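Local coordinates for protein LYND (PDB 4V1T) that probably carries out the ATP-dependent cyclodehydration of cysteine residues in cyanobactin precursor peptides, as a heterocyclase of the YcaO family, at residues B[558-563]-B[742-747]; B[183-188]-B[255-260]; B[692-695]-B[699-702]. One frame throughout, in Å; residues are numbered along the deposited sequence.

Contact 1 (B[558-563]-B[742-747])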
ATOM      1  N   TRP B 558     -30.479 -18.959  22.159  1.00 45.69           N
ATOM      2  CA  TRP B 558     -29.894 -20.279  21.982  1.00 39.27           C
ATOM      3  C   TRP B 558     -28.980 -20.660  23.134  1.00 52.29           C
ATOM      4  O   TRP B 558     -29.112 -21.744  23.714  1.00 41.15           O
ATOM      5  CB  TRP B 558     -29.122 -20.330  20.663  1.00 45.70           C
ATOM      6  CG  TRP B 558     -28.080 -21.411  20.590  1.00 38.34           C
ATOM      7  CD1 TRP B 558     -28.285 -22.760  20.615  1.00 41.08           C
ATOM      8  CD2 TRP B 558     -26.665 -21.220  20.454  1.00 39.40           C
ATOM      9  NE1 TRP B 558     -27.078 -23.423  20.520  1.00 47.96           N
ATOM     10  CE2 TRP B 558     -26.073 -22.499  20.410  1.00 44.85           C
ATOM     11  CE3 TRP B 558     -25.845 -20.091  20.359  1.00 43.40           C
ATOM     12  CZ2 TRP B 558     -24.697 -22.676  20.288  1.00 47.52           C
ATOM     13  CZ3 TRP B 558     -24.481 -20.268  20.235  1.00 43.95           C
ATOM     14  CH2 TRP B 558     -23.918 -21.552  20.201  1.00 54.43           C
ATOM     15  N   TRP B 559     -28.065 -19.760  23.472  1.00 55.77           N
ATOM     16  CA  TRP B 559     -27.018 -20.054  24.441  1.00 51.74           C
ATOM     17  C   TRP B 559     -27.532 -20.273  25.862  1.00 48.19           C
ATOM     18  O   TRP B 559     -27.147 -21.229  26.533  1.00 40.38           O
ATOM     19  CB  TRP B 559     -25.993 -18.920  24.450  1.00 46.42           C
ATOM     20  CG  TRP B 559     -24.868 -19.155  25.393  1.00 36.77           C
ATOM     21  CD1 TRP B 559     -24.787 -18.739  26.692  1.00 40.48           C
ATOM     22  CD2 TRP B 559     -23.662 -19.867  25.126  1.00 40.76           C
ATOM     23  NE1 TRP B 559     -23.601 -19.144  27.246  1.00 50.54           N
ATOM     24  CE2 TRP B 559     -22.891 -19.839  26.304  1.00 52.68           C
ATOM     25  CE3 TRP B 559     -23.149 -20.520  23.999  1.00 46.80           C
ATOM     26  CZ2 TRP B 559     -21.646 -20.446  26.391  1.00 49.28           C
ATOM     27  CZ3 TRP B 559     -21.914 -21.124  24.087  1.00 48.50           C
ATOM     28  CH2 TRP B 559     -21.174 -21.084  25.276  1.00 45.42           C
ATOM     29  N   TYR B 560     -28.389 -19.377  26.331  1.00 45.06           N
ATOM     30  CA  TYR B 560     -28.782 -19.381  27.734  1.00 46.26           C
ATOM     31  C   TYR B 560     -29.941 -20.328  28.016  1.00 40.23           C
ATOM     32  O   TYR B 560     -30.087 -20.807  29.141  1.00 50.76           O
ATOM     33  CB  TYR B 560     -29.105 -17.957  28.192  1.00 46.37           C
ATOM     34  CG  TYR B 560     -27.864 -17.109  28.237  1.00 42.75           C
ATOM     35  CD1 TYR B 560     -26.926 -17.255  29.266  1.00 38.27           C
ATOM     36  CD2 TYR B 560     -27.585 -16.199  27.220  1.00 44.53           C
ATOM     37  CE1 TYR B 560     -25.768 -16.498  29.283  1.00 52.06           C
ATOM     38  CE2 TYR B 560     -26.439 -15.441  27.235  1.00 42.68           C
ATOM     39  CZ  TYR B 560     -25.532 -15.593  28.262  1.00 49.48           C
ATOM     40  OH  TYR B 560     -24.390 -14.830  28.251  1.00 44.34           O
ATOM     41  N   ASN B 561     -30.756 -20.610  27.006  1.00 50.93           N
ATOM     42  CA  ASN B 561     -31.741 -21.682  27.118  1.00 51.28           C
ATOM     43  C   ASN B 561     -31.107 -23.025  26.754  1.00 51.69           C
ATOM     44  O   ASN B 561     -31.726 -24.063  26.918  1.00 41.96           O
ATOM     45  CB  ASN B 561     -32.952 -21.414  26.230  1.00 54.18           C
ATOM     46  CG  ASN B 561     -33.730 -20.184  26.657  1.00 52.92           C
ATOM     47  OD1 ASN B 561     -34.515 -20.227  27.606  1.00 50.66           O
ATOM     48  ND2 ASN B 561     -33.528 -19.082  25.949  1.00 55.56           N
ATOM     49  N   ARG B 562     -29.868 -22.986  26.265  1.00 45.67           N
ATOM     50  CA  ARG B 562     -29.142 -24.178  25.842  1.00 50.11           C
ATOM     51  C   ARG B 562     -29.995 -25.021  24.904  1.00 53.18           C
ATOM     52  O   ARG B 562     -30.215 -26.211  25.121  1.00 55.75           O
ATOM     53  CB  ARG B 562     -28.676 -24.986  27.053  1.00 48.97           C
ATOM     54  CG  ARG B 562     -27.564 -24.292  27.830  1.00 43.44           C
ATOM     55  CD  ARG B 562     -27.099 -25.113  29.018  1.00 41.84           C
ATOM     56  NE  ARG B 562     -27.936 -24.906  30.197  1.00 52.38           N
ATOM     57  CZ  ARG B 562     -27.657 -25.387  31.406  1.00 57.67           C
ATOM     58  NH1 ARG B 562     -26.558 -26.099  31.596  1.00 62.18           N
ATOM     59  NH2 ARG B 562     -28.467 -25.141  32.431  1.00 58.10           N
ATOM     60  N   LEU B 563     -30.474 -24.376  23.852  1.00 50.43           N
ATOM     61  CA  LEU B 563     -31.365 -25.012  22.903  1.00 43.20           C
ATOM     62  C   LEU B 563     -30.609 -25.905  21.945  1.00 43.89           C
ATOM     63  O   LEU B 563     -29.470 -25.617  21.596  1.00 44.77           O
ATOM     64  CB  LEU B 563     -32.140 -23.949  22.118  1.00 49.26           C
ATOM     65  CG  LEU B 563     -33.008 -23.009  22.960  1.00 49.26           C
ATOM     66  CD1 LEU B 563     -33.546 -21.867  22.116  1.00 53.00           C
ATOM     67  CD2 LEU B 563     -34.148 -23.772  23.610  1.00 49.64           C
ATOM     68  N   SER B 742     -24.641 -12.257  30.111  1.00 43.85           N
ATOM     69  CA  SER B 742     -25.476 -12.863  31.147  1.00 49.31           C
ATOM     70  C   SER B 742     -26.432 -11.860  31.804  1.00 49.68           C
ATOM     71  O   SER B 742     -26.232 -11.450  32.951  1.00 52.11           O
ATOM     72  CB  SER B 742     -24.595 -13.514  32.216  1.00 46.53           C
ATOM     73  OG  SER B 742     -23.805 -14.564  31.663  1.00 48.51           O
ATOM     74  N   ARG B 743     -27.476 -11.484  31.071  1.00 50.45           N
ATOM     75  CA  ARG B 743     -28.494 -10.551  31.573  1.00 49.90           C
ATOM     76  C   ARG B 743     -29.853 -11.245  31.559  1.00 51.94           C
ATOM     77  O   ARG B 743     -30.429 -11.463  30.500  1.00 41.34           O
ATOM     78  CB  ARG B 743     -28.512  -9.270  30.736  1.00 47.13           C
ATOM     79  CG  ARG B 743     -27.141  -8.593  30.675  1.00 44.56           C
ATOM     80  CD  ARG B 743     -27.172  -7.319  29.875  1.00 53.84           C
ATOM     81  NE  ARG B 743     -25.932  -6.555  29.968  1.00 52.95           N
ATOM     82  CZ  ARG B 743     -25.729  -5.399  29.342  1.00 50.68           C
ATOM     83  NH1 ARG B 743     -26.671  -4.883  28.561  1.00 61.88           N
ATOM     84  NH2 ARG B 743     -24.579  -4.760  29.485  1.00 55.16           N
ATOM     85  N   PHE B 744     -30.352 -11.587  32.744  1.00 41.59           N
ATOM     86  CA  PHE B 744     -31.468 -12.519  32.868  1.00 52.07           C
ATOM     87  C   PHE B 744     -32.760 -11.884  33.362  1.00 47.88           C
ATOM     88  O   PHE B 744     -33.571 -12.546  34.018  1.00 47.01           O
ATOM     89  CB  PHE B 744     -31.077 -13.666  33.809  1.00 49.87           C
ATOM     90  CG  PHE B 744     -29.852 -14.415  33.372  1.00 48.08           C
ATOM     91  CD1 PHE B 744     -29.602 -14.631  32.024  1.00 51.77           C
ATOM     92  CD2 PHE B 744     -28.961 -14.920  34.305  1.00 60.60           C
ATOM     93  CE1 PHE B 744     -28.478 -15.315  31.610  1.00 44.13           C
ATOM     94  CE2 PHE B 744     -27.834 -15.616  33.898  1.00 63.15           C
ATOM     95  CZ  PHE B 744     -27.591 -15.818  32.553  1.00 53.37           C
ATOM     96  N   GLY B 745     -32.966 -10.614  33.037  1.00 50.89           N
ATOM     97  CA  GLY B 745     -34.238  -9.960  33.323  1.00 45.84           C
ATOM     98  C   GLY B 745     -35.350 -10.566  32.482  1.00 45.82           C
ATOM     99  O   GLY B 745     -35.091 -11.181  31.449  1.00 44.58           O
ATOM    100  N   GLU B 746     -36.586 -10.400  32.930  1.00 45.94           N
ATOM    101  CA  GLU B 746     -37.744 -10.961  32.239  1.00 49.21           C
ATOM    102  C   GLU B 746     -37.879 -10.391  30.823  1.00 46.59           C
ATOM    103  O   GLU B 746     -37.422  -9.289  30.546  1.00 47.32           O
ATOM    104  CB  GLU B 746     -39.027 -10.689  33.041  1.00 60.37           C
ATOM    105  CG  GLU B 746     -39.447  -9.219  33.108  1.00 70.26           C
ATOM    106  CD  GLU B 746     -40.633  -8.979  34.039  1.00 78.25           C
ATOM    107  OE1 GLU B 746     -41.065  -9.919  34.742  1.00 72.90           O
ATOM    108  OE2 GLU B 746     -41.136  -7.839  34.079  1.00 75.74           O
ATOM    109  N   GLY B 747     -38.496 -11.163  29.935  1.00 45.02           N
ATOM    110  CA  GLY B 747     -38.733 -10.737  28.567  1.00 55.67           C
ATOM    111  C   GLY B 747     -38.461 -11.810  27.523  1.00 53.16           C
ATOM    112  O   GLY B 747     -38.760 -12.987  27.707  1.00 46.30           O
TER
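Tyr560 and Phe744 form an offset edge-to-face aromatic pair where helix 538-561 of the YcaO-type region ends against the loop leading into helix 748-755. Their ring centroids lie 5.3 Å apart and the planes meet at 70°, the edge of Phe744 directed toward the face of Tyr560. The leading atoms on that edge are CE1 and CZ: Phe744 CE1 comes to 3.4 Å from Tyr560 CD1, and Phe744 CZ to 3.6 Å from the same carbon. Tyr560 CG stands beside the backbone N and anti to the carbonyl carbon (chi1 -69°), which carries the ring from the last turn of the helix toward the loop. On the other face of the Tyr560 ring, Trp559 CD1 sits 3.4 Å above the plane and over the ring centre, so the phenol lies between the edge of an indole and the edge of a phenyl. Leu749 of helix 748-755 touches both Tyr560 and Phe744. A Schellman motif closes the helix just beyond, with Arg562 at positive phi, Leu563 N bonded to Trp558 O and a weak bond from Arg562 N to Trp559 O. At the far end of the phenol, the hydroxyl is hydrogen-bonded to the carbonyl O of Phe740, while Ser742 OG is held by Asp479. Tyr560 OH also lies 3.2 Å from Ser742 N, an approach too poorly angled for a hydrogen bond.

Contact 2 (B[183-188]-B[255-260])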
ATOM      1  N   VAL B 183       8.401  21.666  15.579  1.00 45.64           N
ATOM      2  CA  VAL B 183       9.441  20.692  15.307  1.00 45.93           C
ATOM      3  C   VAL B 183      10.010  20.146  16.611  1.00 45.16           C
ATOM      4  O   VAL B 183      10.060  20.842  17.626  1.00 44.17           O
ATOM      5  CB  VAL B 183      10.578  21.296  14.460  1.00 38.12           C
ATOM      6  CG1 VAL B 183      11.278  22.393  15.206  1.00 46.60           C
ATOM      7  CG2 VAL B 183      11.575  20.224  14.057  1.00 43.01           C
ATOM      8  N   LYS B 184      10.424  18.886  16.564  1.00 41.82           N
ATOM      9  CA  LYS B 184      11.036  18.203  17.690  1.00 42.65           C
ATOM     10  C   LYS B 184      12.269  17.486  17.163  1.00 40.48           C
ATOM     11  O   LYS B 184      12.168  16.379  16.663  1.00 40.56           O
ATOM     12  CB  LYS B 184      10.047  17.222  18.326  1.00 41.31           C
ATOM     13  CG  LYS B 184      10.623  16.248  19.371  1.00 42.13           C
ATOM     14  CD  LYS B 184       9.572  15.194  19.732  1.00 59.90           C
ATOM     15  CE  LYS B 184      10.164  13.954  20.365  1.00 74.44           C
ATOM     16  NZ  LYS B 184      11.084  13.241  19.442  1.00 75.39           N
ATOM     17  N   PRO B 185      13.434  18.138  17.246  1.00 41.32           N
ATOM     18  CA  PRO B 185      14.648  17.581  16.664  1.00 49.86           C
ATOM     19  C   PRO B 185      15.433  16.719  17.646  1.00 42.35           C
ATOM     20  O   PRO B 185      16.442  16.142  17.274  1.00 49.64           O
ATOM     21  CB  PRO B 185      15.435  18.833  16.294  1.00 49.01           C
ATOM     22  CG  PRO B 185      15.094  19.799  17.398  1.00 38.86           C
ATOM     23  CD  PRO B 185      13.657  19.502  17.767  1.00 39.96           C
ATOM     24  N   VAL B 186      14.963  16.647  18.887  1.00 45.75           N
ATOM     25  CA  VAL B 186      15.555  15.779  19.895  1.00 46.25           C
ATOM     26  C   VAL B 186      14.788  14.467  19.958  1.00 46.06           C
ATOM     27  O   VAL B 186      13.626  14.397  19.564  1.00 54.89           O
ATOM     28  CB  VAL B 186      15.566  16.438  21.301  1.00 58.06           C
ATOM     29  CG1 VAL B 186      16.377  17.720  21.275  1.00 49.21           C
ATOM     30  CG2 VAL B 186      14.151  16.712  21.789  1.00 54.07           C
ATOM     31  N   GLY B 187      15.438  13.436  20.484  1.00 53.20           N
ATOM     32  CA  GLY B 187      14.823  12.127  20.599  1.00 61.64           C
ATOM     33  C   GLY B 187      15.161  11.283  19.394  1.00 54.41           C
ATOM     34  O   GLY B 187      15.694  11.784  18.401  1.00 53.04           O
ATOM     35  N   SER B 188      14.856   9.994  19.492  1.00 52.18           N
ATOM     36  CA  SER B 188      15.200   9.033  18.457  1.00 47.82           C
ATOM     37  C   SER B 188      14.263   9.120  17.262  1.00 49.41           C
ATOM     38  O   SER B 188      14.527   8.507  16.228  1.00 48.40           O
ATOM     39  CB  SER B 188      15.158   7.612  19.031  1.00 42.76           C
ATOM     40  OG  SER B 188      13.915   7.374  19.669  1.00 49.69           O
ATOM     41  N   THR B 255      20.571  16.506  11.743  1.00 52.04           N
ATOM     42  CA  THR B 255      19.732  15.989  10.669  1.00 49.68           C
ATOM     43  C   THR B 255      18.339  16.601  10.743  1.00 46.05           C
ATOM     44  O   THR B 255      17.757  16.965   9.727  1.00 44.21           O
ATOM     45  CB  THR B 255      19.602  14.452  10.733  1.00 37.98           C
ATOM     46  OG1 THR B 255      20.845  13.847  10.364  1.00 44.14           O
ATOM     47  CG2 THR B 255      18.515  13.955   9.786  1.00 42.70           C
ATOM     48  N   GLY B 256      17.809  16.711  11.952  1.00 40.20           N
ATOM     49  CA  GLY B 256      16.493  17.268  12.163  1.00 33.06           C
ATOM     50  C   GLY B 256      16.414  18.772  11.923  1.00 39.63           C
ATOM     51  O   GLY B 256      15.428  19.269  11.370  1.00 34.81           O
ATOM     52  N   LEU B 257      17.442  19.499  12.342  1.00 40.29           N
ATOM     53  CA  LEU B 257      17.437  20.954  12.218  1.00 42.49           C
ATOM     54  C   LEU B 257      17.668  21.416  10.771  1.00 40.49           C
ATOM     55  O   LEU B 257      17.087  22.402  10.322  1.00 42.55           O
ATOM     56  CB  LEU B 257      18.496  21.549  13.136  1.00 41.97           C
ATOM     57  CG  LEU B 257      18.276  21.319  14.638  1.00 41.07           C
ATOM     58  CD1 LEU B 257      19.461  21.840  15.437  1.00 48.50           C
ATOM     59  CD2 LEU B 257      16.985  21.949  15.123  1.00 50.78           C
ATOM     60  N   GLN B 258      18.520  20.700  10.048  1.00 38.26           N
ATOM     61  CA  GLN B 258      18.805  21.029   8.654  1.00 43.24           C
ATOM     62  C   GLN B 258      17.593  20.680   7.792  1.00 41.61           C
ATOM     63  O   GLN B 258      17.205  21.426   6.898  1.00 42.21           O
ATOM     64  CB  GLN B 258      20.054  20.281   8.171  1.00 37.16           C
ATOM     65  CG  GLN B 258      21.347  20.691   8.876  1.00 38.64           C
ATOM     66  CD  GLN B 258      21.829  22.071   8.486  1.00 34.90           C
ATOM     67  OE1 GLN B 258      21.230  22.741   7.642  1.00 37.42           O
ATOM     68  NE2 GLN B 258      22.914  22.504   9.100  1.00 38.64           N
ATOM     69  N   PHE B 259      16.997  19.532   8.088  1.00 47.22           N
ATOM     70  CA  PHE B 259      15.751  19.113   7.466  1.00 43.19           C
ATOM     71  C   PHE B 259      14.672  20.170   7.711  1.00 40.84           C
ATOM     72  O   PHE B 259      13.947  20.565   6.804  1.00 37.13           O
ATOM     73  CB  PHE B 259      15.339  17.759   8.043  1.00 55.45           C
ATOM     74  CG  PHE B 259      14.350  16.988   7.219  1.00 55.19           C
ATOM     75  CD1 PHE B 259      13.609  17.582   6.213  1.00 48.81           C
ATOM     76  CD2 PHE B 259      14.147  15.640   7.483  1.00 57.95           C
ATOM     77  CE1 PHE B 259      12.693  16.847   5.483  1.00 47.97           C
ATOM     78  CE2 PHE B 259      13.231  14.904   6.764  1.00 61.28           C
ATOM     79  CZ  PHE B 259      12.507  15.506   5.757  1.00 54.93           C
ATOM     80  N   ALA B 260      14.575  20.641   8.943  1.00 39.44           N
ATOM     81  CA  ALA B 260      13.608  21.678   9.280  1.00 38.84           C
ATOM     82  C   ALA B 260      13.898  22.967   8.505  1.00 40.89           C
ATOM     83  O   ALA B 260      12.977  23.645   8.042  1.00 32.22           O
ATOM     84  CB  ALA B 260      13.617  21.945  10.767  1.00 44.00           C
TER
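Pro185 meets Leu257 through apolar carbons alone: Leu257 CD2 lies 3.7 Å from Pro185 CG and equally near CB of the same ring. The leucine CG is turned beside its backbone N, anti to the carbonyl carbon (chi1 -64°), and this brings the CD2 methyl up to the proline. Next to it the backbones close to 4.9 Å between Pro185 CA and Gly256 CA, a spacing that suits glycine, because a CB there would press on Pro185 CB. One turn further along the helix Ala260 CB faces Val183 CG2 at 4.2 Å, and Leu192 of strand 189-196 touches both residues. Lys184 sets out away from the helix; its NZ bonds Val186 O at 2.8 Å in the carbonyl plane, bonds Val189 O and forms a salt bridge with Glu28 of the second subunit, so that one ammonium bridges the turn and the neighbouring chain. Beyond Leu257, helix 124-135 adds Ala129 and Leu130, while Thr255 and Gln258 pack against Gln258 and Thr255 of the second subunit. Helix 250-275 thus lies on the mixed sheet at the end of parallel strand 180-184, in a strand order 2-1-3-4 that is Rossmann-like and consistent with the E1-like domain of cyanobactin heterocyclases.

Contact 3 (B[692-695]-B[699-702])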
ATOM      1  N   ARG B 692     -36.194 -11.381   1.590  1.00 70.51           N
ATOM      2  CA  ARG B 692     -36.848 -10.144   2.021  1.00 72.91           C
ATOM      3  C   ARG B 692     -35.961  -8.900   1.929  1.00 74.94           C
ATOM      4  O   ARG B 692     -36.252  -7.877   2.561  1.00 72.66           O
ATOM      5  CB  ARG B 692     -37.350 -10.306   3.454  1.00 66.26           C
ATOM      6  CG  ARG B 692     -38.392 -11.402   3.607  1.00 76.25           C
ATOM      7  CD  ARG B 692     -39.184 -11.236   4.892  1.00 74.01           C
ATOM      8  NE  ARG B 692     -38.370 -11.479   6.081  1.00 78.38           N
ATOM      9  CZ  ARG B 692     -38.806 -11.342   7.330  1.00 79.76           C
ATOM     10  NH1 ARG B 692     -40.054 -10.950   7.565  1.00 87.50           N
ATOM     11  NH2 ARG B 692     -37.992 -11.586   8.352  1.00 69.89           N
ATOM     12  N   TRP B 693     -34.893  -8.984   1.139  1.00 71.81           N
ATOM     13  CA  TRP B 693     -34.003  -7.846   0.916  1.00 77.15           C
ATOM     14  C   TRP B 693     -34.184  -7.307  -0.497  1.00 70.33           C
ATOM     15  O   TRP B 693     -34.456  -8.066  -1.426  1.00 73.45           O
ATOM     16  CB  TRP B 693     -32.537  -8.243   1.137  1.00 77.39           C
ATOM     17  CG  TRP B 693     -31.995  -9.151   0.081  1.00 72.47           C
ATOM     18  CD1 TRP B 693     -31.419  -8.782  -1.099  1.00 84.03           C
ATOM     19  CD2 TRP B 693     -31.977 -10.581   0.107  1.00 72.24           C
ATOM     20  NE1 TRP B 693     -31.050  -9.894  -1.812  1.00 91.56           N
ATOM     21  CE2 TRP B 693     -31.379 -11.012  -1.092  1.00 84.65           C
ATOM     22  CE3 TRP B 693     -32.414 -11.540   1.028  1.00 70.19           C
ATOM     23  CZ2 TRP B 693     -31.204 -12.360  -1.395  1.00 87.00           C
ATOM     24  CZ3 TRP B 693     -32.241 -12.879   0.724  1.00 73.43           C
ATOM     25  CH2 TRP B 693     -31.637 -13.276  -0.473  1.00 79.86           C
ATOM     26  N   SER B 694     -34.027  -5.995  -0.646  1.00 76.19           N
ATOM     27  CA  SER B 694     -34.161  -5.327  -1.936  1.00 72.12           C
ATOM     28  C   SER B 694     -32.781  -4.991  -2.487  1.00 81.87           C
ATOM     29  O   SER B 694     -31.797  -5.613  -2.104  1.00 82.89           O
ATOM     30  CB  SER B 694     -34.981  -4.052  -1.782  1.00 75.16           C
ATOM     31  OG  SER B 694     -34.229  -3.061  -1.110  1.00 76.44           O
ATOM     32  N   ASP B 695     -32.713  -4.014  -3.388  1.00 81.43           N
ATOM     33  CA  ASP B 695     -31.437  -3.486  -3.870  1.00 80.98           C
ATOM     34  C   ASP B 695     -31.225  -2.075  -3.352  1.00 74.16           C
ATOM     35  O   ASP B 695     -30.337  -1.356  -3.814  1.00 76.21           O
ATOM     36  CB  ASP B 695     -31.390  -3.505  -5.398  1.00 86.84           C
ATOM     37  CG  ASP B 695     -31.195  -4.900  -5.953  1.00109.24           C
ATOM     38  OD1 ASP B 695     -30.042  -5.384  -5.946  1.00122.23           O
ATOM     39  OD2 ASP B 695     -32.188  -5.515  -6.397  1.00109.71           O
ATOM     40  N   THR B 699     -34.515   0.880   1.874  1.00 67.44           N
ATOM     41  CA  THR B 699     -35.716   0.068   1.902  1.00 67.22           C
ATOM     42  C   THR B 699     -35.514  -1.089   2.866  1.00 64.08           C
ATOM     43  O   THR B 699     -36.447  -1.514   3.540  1.00 70.34           O
ATOM     44  CB  THR B 699     -36.071  -0.467   0.503  1.00 66.41           C
ATOM     45  OG1 THR B 699     -36.200   0.634  -0.406  1.00 61.80           O
ATOM     46  CG2 THR B 699     -37.387  -1.243   0.533  1.00 63.40           C
ATOM     47  N   ASP B 700     -34.283  -1.584   2.941  1.00 61.77           N
ATOM     48  CA  ASP B 700     -33.970  -2.721   3.794  1.00 55.29           C
ATOM     49  C   ASP B 700     -34.058  -2.393   5.280  1.00 58.76           C
ATOM     50  O   ASP B 700     -34.478  -3.239   6.053  1.00 55.94           O
ATOM     51  CB  ASP B 700     -32.585  -3.273   3.470  1.00 59.33           C
ATOM     52  CG  ASP B 700     -32.591  -4.181   2.260  1.00 64.76           C
ATOM     53  OD1 ASP B 700     -33.592  -4.174   1.515  1.00 69.73           O
ATOM     54  OD2 ASP B 700     -31.596  -4.904   2.050  1.00 65.23           O
ATOM     55  N   VAL B 701     -33.680  -1.177   5.677  1.00 48.33           N
ATOM     56  CA  VAL B 701     -33.762  -0.803   7.091  1.00 63.82           C
ATOM     57  C   VAL B 701     -35.213  -0.545   7.485  1.00 59.15           C
ATOM     58  O   VAL B 701     -35.622  -0.874   8.593  1.00 60.37           O
ATOM     59  CB  VAL B 701     -32.891   0.436   7.456  1.00 60.70           C
ATOM     60  CG1 VAL B 701     -31.523   0.345   6.809  1.00 52.99           C
ATOM     61  CG2 VAL B 701     -33.568   1.742   7.078  1.00 68.86           C
ATOM     62  N   MET B 702     -35.987   0.043   6.572  1.00 56.03           N
ATOM     63  CA  MET B 702     -37.391   0.294   6.839  1.00 58.98           C
ATOM     64  C   MET B 702     -38.152  -1.033   6.872  1.00 60.92           C
ATOM     65  O   MET B 702     -39.213  -1.137   7.480  1.00 75.46           O
ATOM     66  CB  MET B 702     -37.993   1.266   5.810  1.00 55.69           C
ATOM     67  CG  MET B 702     -37.467   2.705   5.915  1.00 65.15           C
ATOM     68  SD  MET B 702     -37.300   3.340   7.613  1.00 73.39           S
ATOM     69  CE  MET B 702     -39.020   3.518   8.099  1.00 86.22           C
TER
HETATM   70  O   HOH W   1     -36.246  -4.899   2.099  1.00 52.89           O
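Asp700 OD1 is gripped by three donors: the backbone N of Ser694, the hydroxyl of the same serine, and a water. Ser694 N reaches OD1 at 2.9 Å in a nearly straight bond (169° at the hydrogen), meeting the syn lone pair. Ser694 OG, also 2.9 Å from Asp700 OD1, arrives from above the carboxylate plane, 43° out of it. OG is folded between the backbone N and the carbonyl carbon (chi1 72°), which turns it to the same carboxylate oxygen as its own N-H. The water gives one hydrogen to OD1 of Asp700 and the other to Arg692 O, at 3.0 Å from the latter. Ser694 OG also accepts from the N of Asp696, the bond of an ST turn, just ahead of helix 697-710, whose first turns carry Thr699 and Asp700. Asp700 OD2 forms a salt bridge with Lys335 NZ, and the same OD2 lies 3.6 Å from Trp693 CB. Replacing Asp700 by an alanine would probably leave Ser694 N and OG without their shared acceptor and Lys335 without its counter-charge. Lys335 NZ bonds Ser694 O too, joining the two segments from outside. Thr699 CB flanks the serine hydroxyl at 3.6 Å from Ser694 OG.

In the fold
Contacts 1 and 3 belong to the YcaO-type region, and contact 2 to the Rossmann-like part of the chain, on the other side of the chain's centre from both. Centre to centre, contact 2 is about 59 Å from contact 1 and 56 Å from contact 3, and it closes in sequence before either of them opens. Contact 3 is a local closure within the long span between the two segments of contact 1; their centres are 29 Å apart, their nearest atoms about 17 Å. The Asp700 side chain of contact 3 is about 14 Å from the bound ADP, too far to touch it. Contact 2 is touched by the second subunit; contacts 1 and 3 are not.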